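Local coordinates for protein glycoside hydrolase, GH17 family (Formosa sp. Hel1_33_131, PDB 6FCG) that probably hydrolyses internal beta-1,3-glucosidic bonds of the algal polysaccharide laminarin, as a family 17 endo-acting glycoside hydrolase, at residues E351-P356 / G371-D376; G55-K60 / E355-A360; V38-I43 / D204-S209. All blocks are in the same frame, centred on the assembly; numbering follows the deposited sequence.

Contact 1: residues E351-P356 / G371-D376; sequences EAFDEP and GLFTVD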
# COMPACT_ATOMS: atom_id res chain seq x y z
N GLU A 351 2.80 -28.44 -19.69
CA GLU A 351 1.93 -29.39 -20.43
C GLU A 351 2.16 -29.20 -21.94
O GLU A 351 2.92 -28.32 -22.36
CB GLU A 351 0.44 -29.28 -20.02
CG GLU A 351 -0.35 -28.12 -20.58
CD GLU A 351 -1.82 -28.07 -20.27
OE1 GLU A 351 -2.62 -28.94 -20.67
OE2 GLU A 351 -2.16 -27.05 -19.64
N ALA A 352 1.52 -30.02 -22.77
CA ALA A 352 1.71 -29.90 -24.22
C ALA A 352 1.19 -28.57 -24.77
O ALA A 352 1.97 -27.81 -25.36
CB ALA A 352 1.06 -31.05 -24.95
N PHE A 353 -0.09 -28.30 -24.54
CA PHE A 353 -0.78 -27.10 -25.07
C PHE A 353 -1.42 -26.29 -23.95
O PHE A 353 -1.97 -26.82 -23.01
CB PHE A 353 -1.88 -27.51 -26.07
CG PHE A 353 -1.38 -28.27 -27.27
CD1 PHE A 353 -0.99 -27.61 -28.42
CD2 PHE A 353 -1.28 -29.66 -27.24
CE1 PHE A 353 -0.51 -28.29 -29.51
CE2 PHE A 353 -0.80 -30.36 -28.35
CZ PHE A 353 -0.42 -29.68 -29.48
N ASP A 354 -1.37 -24.97 -24.07
CA ASP A 354 -2.16 -24.08 -23.20
C ASP A 354 -3.61 -24.53 -23.23
O ASP A 354 -4.16 -24.86 -24.28
CB ASP A 354 -2.11 -22.62 -23.69
CG ASP A 354 -0.79 -21.95 -23.43
OD1 ASP A 354 0.05 -22.49 -22.69
OD2 ASP A 354 -0.57 -20.87 -24.02
N GLU A 355 -4.20 -24.53 -22.05
CA GLU A 355 -5.58 -24.95 -21.86
C GLU A 355 -6.32 -23.83 -21.14
O GLU A 355 -6.22 -23.70 -19.92
CB GLU A 355 -5.61 -26.25 -21.07
CG GLU A 355 -5.14 -27.46 -21.89
CD GLU A 355 -5.69 -28.78 -21.38
OE1 GLU A 355 -5.05 -29.43 -20.50
OE2 GLU A 355 -6.80 -29.14 -21.78
N PRO A 356 -7.06 -23.02 -21.90
CA PRO A 356 -7.69 -21.84 -21.31
C PRO A 356 -8.95 -22.06 -20.45
O PRO A 356 -9.51 -21.09 -19.96
CB PRO A 356 -7.98 -20.96 -22.51
CG PRO A 356 -8.14 -21.89 -23.64
CD PRO A 356 -7.52 -23.22 -23.29
N GLY A 371 1.49 -24.53 -21.47
CA GLY A 371 1.83 -25.20 -22.69
C GLY A 371 3.24 -24.94 -23.18
O GLY A 371 3.86 -23.94 -22.82
N LEU A 372 3.74 -25.88 -23.99
CA LEU A 372 4.88 -25.63 -24.87
C LEU A 372 4.39 -24.92 -26.12
O LEU A 372 5.15 -24.20 -26.79
CB LEU A 372 5.58 -26.92 -25.23
CG LEU A 372 6.02 -27.80 -24.07
CD1 LEU A 372 6.54 -29.11 -24.62
CD2 LEU A 372 7.08 -27.13 -23.21
N PHE A 373 3.12 -25.12 -26.45
CA PHE A 373 2.45 -24.42 -27.55
C PHE A 373 1.33 -23.56 -26.99
O PHE A 373 0.77 -23.87 -25.91
CB PHE A 373 1.78 -25.41 -28.54
CG PHE A 373 2.72 -26.38 -29.19
CD1 PHE A 373 3.02 -27.59 -28.61
CD2 PHE A 373 3.29 -26.07 -30.43
CE1 PHE A 373 3.88 -28.46 -29.23
CE2 PHE A 373 4.16 -26.96 -31.04
CZ PHE A 373 4.44 -28.16 -30.45
N THR A 374 0.93 -22.56 -27.78
CA THR A 374 -0.21 -21.69 -27.45
C THR A 374 -1.46 -22.44 -27.85
O THR A 374 -1.38 -23.46 -28.52
CB THR A 374 -0.19 -20.28 -28.12
OG1 THR A 374 -0.55 -20.34 -29.51
CG2 THR A 374 1.13 -19.56 -27.93
N VAL A 375 -2.62 -21.95 -27.45
CA VAL A 375 -3.88 -22.63 -27.84
C VAL A 375 -4.00 -22.68 -29.40
O VAL A 375 -4.46 -23.66 -29.94
CB VAL A 375 -5.13 -22.08 -27.11
CG1 VAL A 375 -5.46 -20.67 -27.55
CG2 VAL A 375 -6.34 -22.97 -27.35
N ASP A 376 -3.56 -21.62 -30.09
CA ASP A 376 -3.62 -21.52 -31.56
C ASP A 376 -2.53 -22.30 -32.29
O ASP A 376 -2.48 -22.30 -33.52
CB ASP A 376 -3.54 -20.04 -32.00
CG ASP A 376 -4.68 -19.17 -31.41
OD1 ASP A 376 -5.87 -19.54 -31.51
OD2 ASP A 376 -4.36 -18.11 -30.84

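Contact 2: residues G55-K60 / E355-A360; sequences GGYRKK and EPWKDA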
# COMPACT_ATOMS: atom_id res chain seq x y z
N GLY A 55 -3.72 -32.35 -22.46
CA GLY A 55 -5.12 -32.09 -22.66
C GLY A 55 -5.27 -31.37 -23.98
O GLY A 55 -4.42 -30.55 -24.36
N GLY A 56 -6.39 -31.61 -24.65
CA GLY A 56 -6.65 -31.16 -26.02
C GLY A 56 -7.79 -30.17 -26.14
O GLY A 56 -8.18 -29.81 -27.24
N TYR A 57 -8.32 -29.75 -25.01
CA TYR A 57 -9.39 -28.77 -24.95
C TYR A 57 -8.87 -27.45 -25.49
O TYR A 57 -7.74 -27.06 -25.18
CB TYR A 57 -9.85 -28.56 -23.51
CG TYR A 57 -10.53 -29.75 -22.87
CD1 TYR A 57 -11.87 -30.02 -23.10
CD2 TYR A 57 -9.83 -30.60 -22.02
CE1 TYR A 57 -12.51 -31.10 -22.48
CE2 TYR A 57 -10.45 -31.68 -21.42
CZ TYR A 57 -11.78 -31.93 -21.65
OH TYR A 57 -12.40 -32.96 -21.02
N ARG A 58 -9.70 -26.81 -26.31
CA ARG A 58 -9.34 -25.56 -27.03
C ARG A 58 -10.15 -24.34 -26.61
O ARG A 58 -9.83 -23.25 -27.03
CB ARG A 58 -9.47 -25.76 -28.55
CG ARG A 58 -8.35 -26.60 -29.14
CD ARG A 58 -8.81 -27.35 -30.36
NE ARG A 58 -7.82 -28.37 -30.77
CZ ARG A 58 -7.34 -28.57 -31.99
NH1 ARG A 58 -6.48 -29.58 -32.12
NH2 ARG A 58 -7.67 -27.85 -33.05
N LYS A 59 -11.15 -24.52 -25.75
CA LYS A 59 -12.05 -23.45 -25.34
C LYS A 59 -12.06 -23.32 -23.83
O LYS A 59 -11.45 -24.12 -23.12
CB LYS A 59 -13.47 -23.73 -25.82
CG LYS A 59 -13.63 -24.06 -27.30
CD LYS A 59 -13.93 -22.85 -28.15
CE LYS A 59 -14.17 -23.28 -29.58
NZ LYS A 59 -14.22 -22.10 -30.49
N LYS A 60 -12.77 -22.30 -23.34
CA LYS A 60 -12.78 -21.94 -21.93
C LYS A 60 -13.66 -22.83 -21.04
O LYS A 60 -13.81 -22.56 -19.85
CB LYS A 60 -13.20 -20.48 -21.77
CG LYS A 60 -12.30 -19.47 -22.47
CD LYS A 60 -12.91 -18.07 -22.33
CE LYS A 60 -12.24 -17.02 -23.21
NZ LYS A 60 -11.08 -16.41 -22.51
N GLU A 355 -4.20 -24.53 -22.05
CA GLU A 355 -5.58 -24.95 -21.86
C GLU A 355 -6.32 -23.83 -21.14
O GLU A 355 -6.22 -23.70 -19.92
CB GLU A 355 -5.61 -26.25 -21.07
CG GLU A 355 -5.14 -27.46 -21.89
CD GLU A 355 -5.69 -28.78 -21.38
OE1 GLU A 355 -5.05 -29.43 -20.50
OE2 GLU A 355 -6.80 -29.14 -21.78
N PRO A 356 -7.06 -23.02 -21.90
CA PRO A 356 -7.69 -21.84 -21.31
C PRO A 356 -8.95 -22.06 -20.45
O PRO A 356 -9.51 -21.09 -19.96
CB PRO A 356 -7.98 -20.96 -22.51
CG PRO A 356 -8.14 -21.89 -23.64
CD PRO A 356 -7.52 -23.22 -23.29
N TRP A 357 -9.40 -23.30 -20.26
CA TRP A 357 -10.51 -23.59 -19.33
C TRP A 357 -10.09 -23.63 -17.83
O TRP A 357 -10.96 -23.69 -16.97
CB TRP A 357 -11.21 -24.92 -19.69
CG TRP A 357 -10.26 -26.08 -19.68
CD1 TRP A 357 -9.56 -26.56 -20.72
CD2 TRP A 357 -9.93 -26.91 -18.55
NE1 TRP A 357 -8.79 -27.63 -20.33
CE2 TRP A 357 -8.99 -27.85 -19.00
CE3 TRP A 357 -10.33 -26.94 -17.22
CZ2 TRP A 357 -8.42 -28.81 -18.16
CZ3 TRP A 357 -9.77 -27.89 -16.38
CH2 TRP A 357 -8.82 -28.81 -16.86
N LYS A 358 -8.79 -23.66 -17.54
CA LYS A 358 -8.32 -23.98 -16.20
C LYS A 358 -8.51 -22.82 -15.25
O LYS A 358 -8.77 -23.03 -14.07
CB LYS A 358 -6.86 -24.44 -16.22
CG LYS A 358 -6.71 -25.85 -16.74
CD LYS A 358 -5.35 -26.10 -17.41
CE LYS A 358 -4.35 -26.95 -16.64
NZ LYS A 358 -4.43 -27.02 -15.17
N ASP A 359 -8.33 -21.62 -15.76
CA ASP A 359 -8.72 -20.39 -15.06
C ASP A 359 -9.62 -19.63 -16.06
O ASP A 359 -9.23 -18.65 -16.68
CB ASP A 359 -7.47 -19.58 -14.62
CG ASP A 359 -7.78 -18.46 -13.62
OD1 ASP A 359 -8.98 -18.14 -13.38
OD2 ASP A 359 -6.80 -17.88 -13.09
N ALA A 360 -10.84 -20.16 -16.20
CA ALA A 360 -11.76 -19.75 -17.26
C ALA A 360 -12.06 -18.25 -17.28
O ALA A 360 -12.05 -17.65 -18.33
CB ALA A 360 -13.05 -20.55 -17.16

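Contact 3: residues V38-I43 / D204-S209; sequences VTAKDI and DLWITS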
# COMPACT_ATOMS: atom_id res chain seq x y z
N VAL A 38 7.01 -51.84 -25.69
CA VAL A 38 5.86 -52.77 -25.53
C VAL A 38 5.25 -52.54 -24.11
O VAL A 38 4.08 -52.26 -24.03
CB VAL A 38 6.22 -54.30 -25.95
CG1 VAL A 38 6.67 -55.20 -24.79
CG2 VAL A 38 5.11 -55.04 -26.76
N THR A 39 6.04 -52.55 -23.01
CA THR A 39 5.50 -52.52 -21.60
C THR A 39 5.87 -51.26 -20.76
O THR A 39 6.83 -50.55 -21.10
CB THR A 39 5.94 -53.82 -20.91
OG1 THR A 39 4.80 -54.63 -20.68
CG2 THR A 39 6.66 -53.66 -19.60
N ALA A 40 5.15 -50.97 -19.68
CA ALA A 40 5.47 -49.79 -18.84
C ALA A 40 6.89 -49.81 -18.26
O ALA A 40 7.60 -48.80 -18.29
CB ALA A 40 4.48 -49.65 -17.71
N LYS A 41 7.31 -50.97 -17.78
CA LYS A 41 8.70 -51.22 -17.40
C LYS A 41 9.75 -50.86 -18.48
O LYS A 41 10.82 -50.40 -18.16
CB LYS A 41 8.86 -52.69 -16.96
CG LYS A 41 10.17 -53.00 -16.24
CD LYS A 41 10.13 -54.39 -15.59
CE LYS A 41 11.36 -55.25 -15.94
NZ LYS A 41 12.47 -55.00 -14.98
N ASP A 42 9.44 -51.07 -19.76
CA ASP A 42 10.36 -50.70 -20.85
C ASP A 42 10.36 -49.20 -21.13
O ASP A 42 11.36 -48.65 -21.54
CB ASP A 42 9.98 -51.43 -22.16
CG ASP A 42 9.92 -52.96 -22.02
OD1 ASP A 42 10.87 -53.55 -21.43
OD2 ASP A 42 8.94 -53.57 -22.54
N ILE A 43 9.21 -48.58 -20.97
CA ILE A 43 8.97 -47.20 -21.41
C ILE A 43 9.41 -46.15 -20.38
O ILE A 43 10.03 -45.14 -20.72
CB ILE A 43 7.46 -47.02 -21.68
CG1 ILE A 43 7.10 -47.77 -22.95
CG2 ILE A 43 7.09 -45.54 -21.84
CD1 ILE A 43 5.61 -47.89 -23.16
N ASP A 204 1.52 -56.96 -16.95
CA ASP A 204 2.49 -55.89 -17.21
C ASP A 204 1.97 -54.44 -17.10
O ASP A 204 2.75 -53.49 -17.26
CB ASP A 204 3.08 -56.09 -18.60
CG ASP A 204 3.94 -57.34 -18.71
OD1 ASP A 204 4.80 -57.57 -17.82
OD2 ASP A 204 3.78 -58.08 -19.71
N LEU A 205 0.67 -54.29 -16.84
CA LEU A 205 0.04 -53.00 -16.61
C LEU A 205 0.46 -52.48 -15.27
O LEU A 205 0.33 -53.18 -14.27
CB LEU A 205 -1.49 -53.13 -16.64
CG LEU A 205 -2.30 -51.87 -16.43
CD1 LEU A 205 -2.25 -50.99 -17.66
CD2 LEU A 205 -3.73 -52.20 -16.10
N TRP A 206 1.01 -51.28 -15.24
CA TRP A 206 1.53 -50.73 -14.00
C TRP A 206 0.49 -49.84 -13.33
O TRP A 206 -0.22 -49.10 -13.99
CB TRP A 206 2.87 -50.00 -14.27
CG TRP A 206 4.07 -50.88 -14.09
CD1 TRP A 206 4.09 -52.24 -14.06
CD2 TRP A 206 5.44 -50.46 -13.95
NE1 TRP A 206 5.37 -52.70 -13.90
CE2 TRP A 206 6.22 -51.63 -13.85
CE3 TRP A 206 6.07 -49.22 -13.90
CZ2 TRP A 206 7.59 -51.60 -13.68
CZ3 TRP A 206 7.45 -49.18 -13.75
CH2 TRP A 206 8.19 -50.37 -13.64
N ILE A 207 0.43 -49.92 -12.00
CA ILE A 207 -0.50 -49.14 -11.21
C ILE A 207 0.26 -48.17 -10.35
O ILE A 207 1.29 -48.51 -9.77
CB ILE A 207 -1.36 -50.03 -10.33
CG1 ILE A 207 -1.93 -51.21 -11.13
CG2 ILE A 207 -2.49 -49.22 -9.70
CD1 ILE A 207 -2.84 -50.83 -12.29
N THR A 208 -0.25 -46.94 -10.25
CA THR A 208 0.38 -45.90 -9.42
C THR A 208 -0.67 -44.96 -8.88
O THR A 208 -1.87 -45.19 -9.07
CB THR A 208 1.44 -45.09 -10.22
OG1 THR A 208 2.22 -44.26 -9.35
CG2 THR A 208 0.79 -44.23 -11.32
N SER A 209 -0.21 -43.93 -8.18
CA SER A 209 -1.01 -42.75 -7.88
C SER A 209 -0.14 -41.56 -8.18
O SER A 209 1.05 -41.60 -7.92
CB SER A 209 -1.43 -42.73 -6.42
OG SER A 209 -2.33 -41.66 -6.16

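Contact 1: residues E351-P356 / G371-D376
The carboxylate of Asp354 ties the two loops together. Its OD1 takes the backbone N-H of Gly371 nearly along the C-O axis, with N to OD1 at 2.8 Å, and also forms a salt bridge with Lys380, whose NZ bonds to Gly371 O as well. With chi1 at -73°, CG stands anti to the carbonyl carbon, bringing OD1 to Gly371 N. Asp354 N donates to Phe373 O over 3.0 Å, almost straight at 167° and in the carbonyl plane. Ala352 O is gripped twice: Phe373 N reaches it in the carbonyl plane at 3.1 Å, while Leu372 N, 3.0 Å from that oxygen, sits well above the plane. The two in-plane bonds make a single beta bridge between Phe353 and Phe373. Leu372 N adds a weak bond to Glu351 O, and Gly371 CA makes a C-H...O contact with the same oxygen. Gly371 presses so close that a CB there would run into Asp354 N.

Beyond the bridge, the two phenyl rings lie side by side and point the same way. Their planes are 23° apart, but slid so far that they barely overlap, with ring centroids 5.0 Å apart. Phe373 CB touches Phe353 CD1 at 3.5 Å, and Phe373 CD1 lies over one Phe353 face. Ala352 O meets the Phe373 ring at its edge, in plane.

Phe353 also makes a cation-pi contact with Arg397, and Phe373 meets Phe392 edge-to-face. Ile77 of helix 68-80 packs on both rings, and Leu78 of that helix on Ala352. On strand 50-53, the first of the barrel, Ile52 touches Ala352 and Leu372 while Ser53 bonds to the Ala352 backbone, consistent with residues 351-356 lying where a TIM barrel closes.

Contact 2: residues G55-K60 / E355-A360
Lys60, Glu355 and Trp357 bury the most surface here, and no hydrogen bond crosses between the loops. Lys60 contributes mainly its backbone and the base of its side chain. Its carbonyl carbon lies 3.5 Å from Trp357 CB, its O rests on Ala360 CB at 3.4 Å, and CB and CG pass alongside Pro356 O before the chain bends at its far end. Glu355 sends its carboxylate across to residues 55-57. OE1 lies 3.4 Å from Gly55 CA, where a CB would collide with it. OE2 comes to the edge of the Tyr57 ring, 3.4 Å from CD2, with ring and carboxylate only 13° from coplanar.

Residues 55-60 follow strand 50-53, and residues 355-358 form a type I beta turn, so the contact joins the loop after the first barrel strand to a loop nearly 300 residues later, at the C-terminal side of the barrel, where TIM-barrel glycosidases place their substrate cleft.

Trp357 carries CG between the backbone N and the carbonyl carbon, chi1 58°. This crowded position lets NE1 donate back to Glu355 OE2 at 2.9 Å, nearly straight at 169°. The acceptor lies in the indole plane, but the N-H comes from above the carboxylate plane. Replacing Glu355 by alanine would remove the acceptor of the indole N-H and the group packed on Gly55, and would probably loosen the rotation of Trp357 and the seat of Tyr57.

Tyr57 crosses the indole obliquely, its CB 3.4 Å from Trp357 CD1, while Lys59 O sits at the indole edge. His95 stacks on the tyrosine ring and Gln65 bonds to its OH. At the end of the turn, Lys358 forms backbone hydrogen bonds to a second subunit, whose Asn429 packs on Trp357.

Contact 3: residues V38-I43 / D204-S209
Apolar packing on one face of Trp206 makes up most of this contact. Ala40 CB stands 3.6 Å above the indole plane, offset toward the rim, and lies 3.8 Å from Trp206 CB. Next to it, Lys41 N is above the centre of the ring system. Lys41 CB and CG pass beyond the rim of the six-membered ring, CB 3.7 Å from CZ2. CG is anti to the backbone N, chi1 -166°, and bends at chi3 and chi4 carry NZ off from the indole.

No hydrogen bond crosses; Thr39 OG1 lies against Asp204 CB, the two side chains at about a right angle. Thr39 is at the N-cap position of helix 40-43, and Asp42, three residues on, accepts its N-H through the anti lone pair of OD2 at 3.1 Å; the threonine side chain makes no capping bond.

Trp206 opens strand 206-212, a parallel strand of the TIM barrel, so the helix covers the end from which the strands begin. Val38 O also bonds to Lys162 of strand 161-168. Between the two segments themselves, the association is apolar, with the indole face as the platform.

How the contacts relate
Contacts 1 and 2 form one continuous patch: their centres are about 9 Å apart, they share Glu355 and Pro356, and Val375 CG2 of contact 1 packs on Arg58 O of contact 2 at 3.5 Å. Pro356 touches both Val375 and the backbone of residues 57-59, while Glu355 touches 55-57 but not 371-376. Contact 3 stands apart, its centre about 27 Å from that of contact 1 and 29 Å from that of contact 2, with nearest atoms about 16 and 17 Å away. It lies at the start of a barrel strand, whereas contact 2 lies beyond a strand's C-terminal end. As in other TIM-barrel glycosidases, the active site is probably nearer contacts 1 and 2.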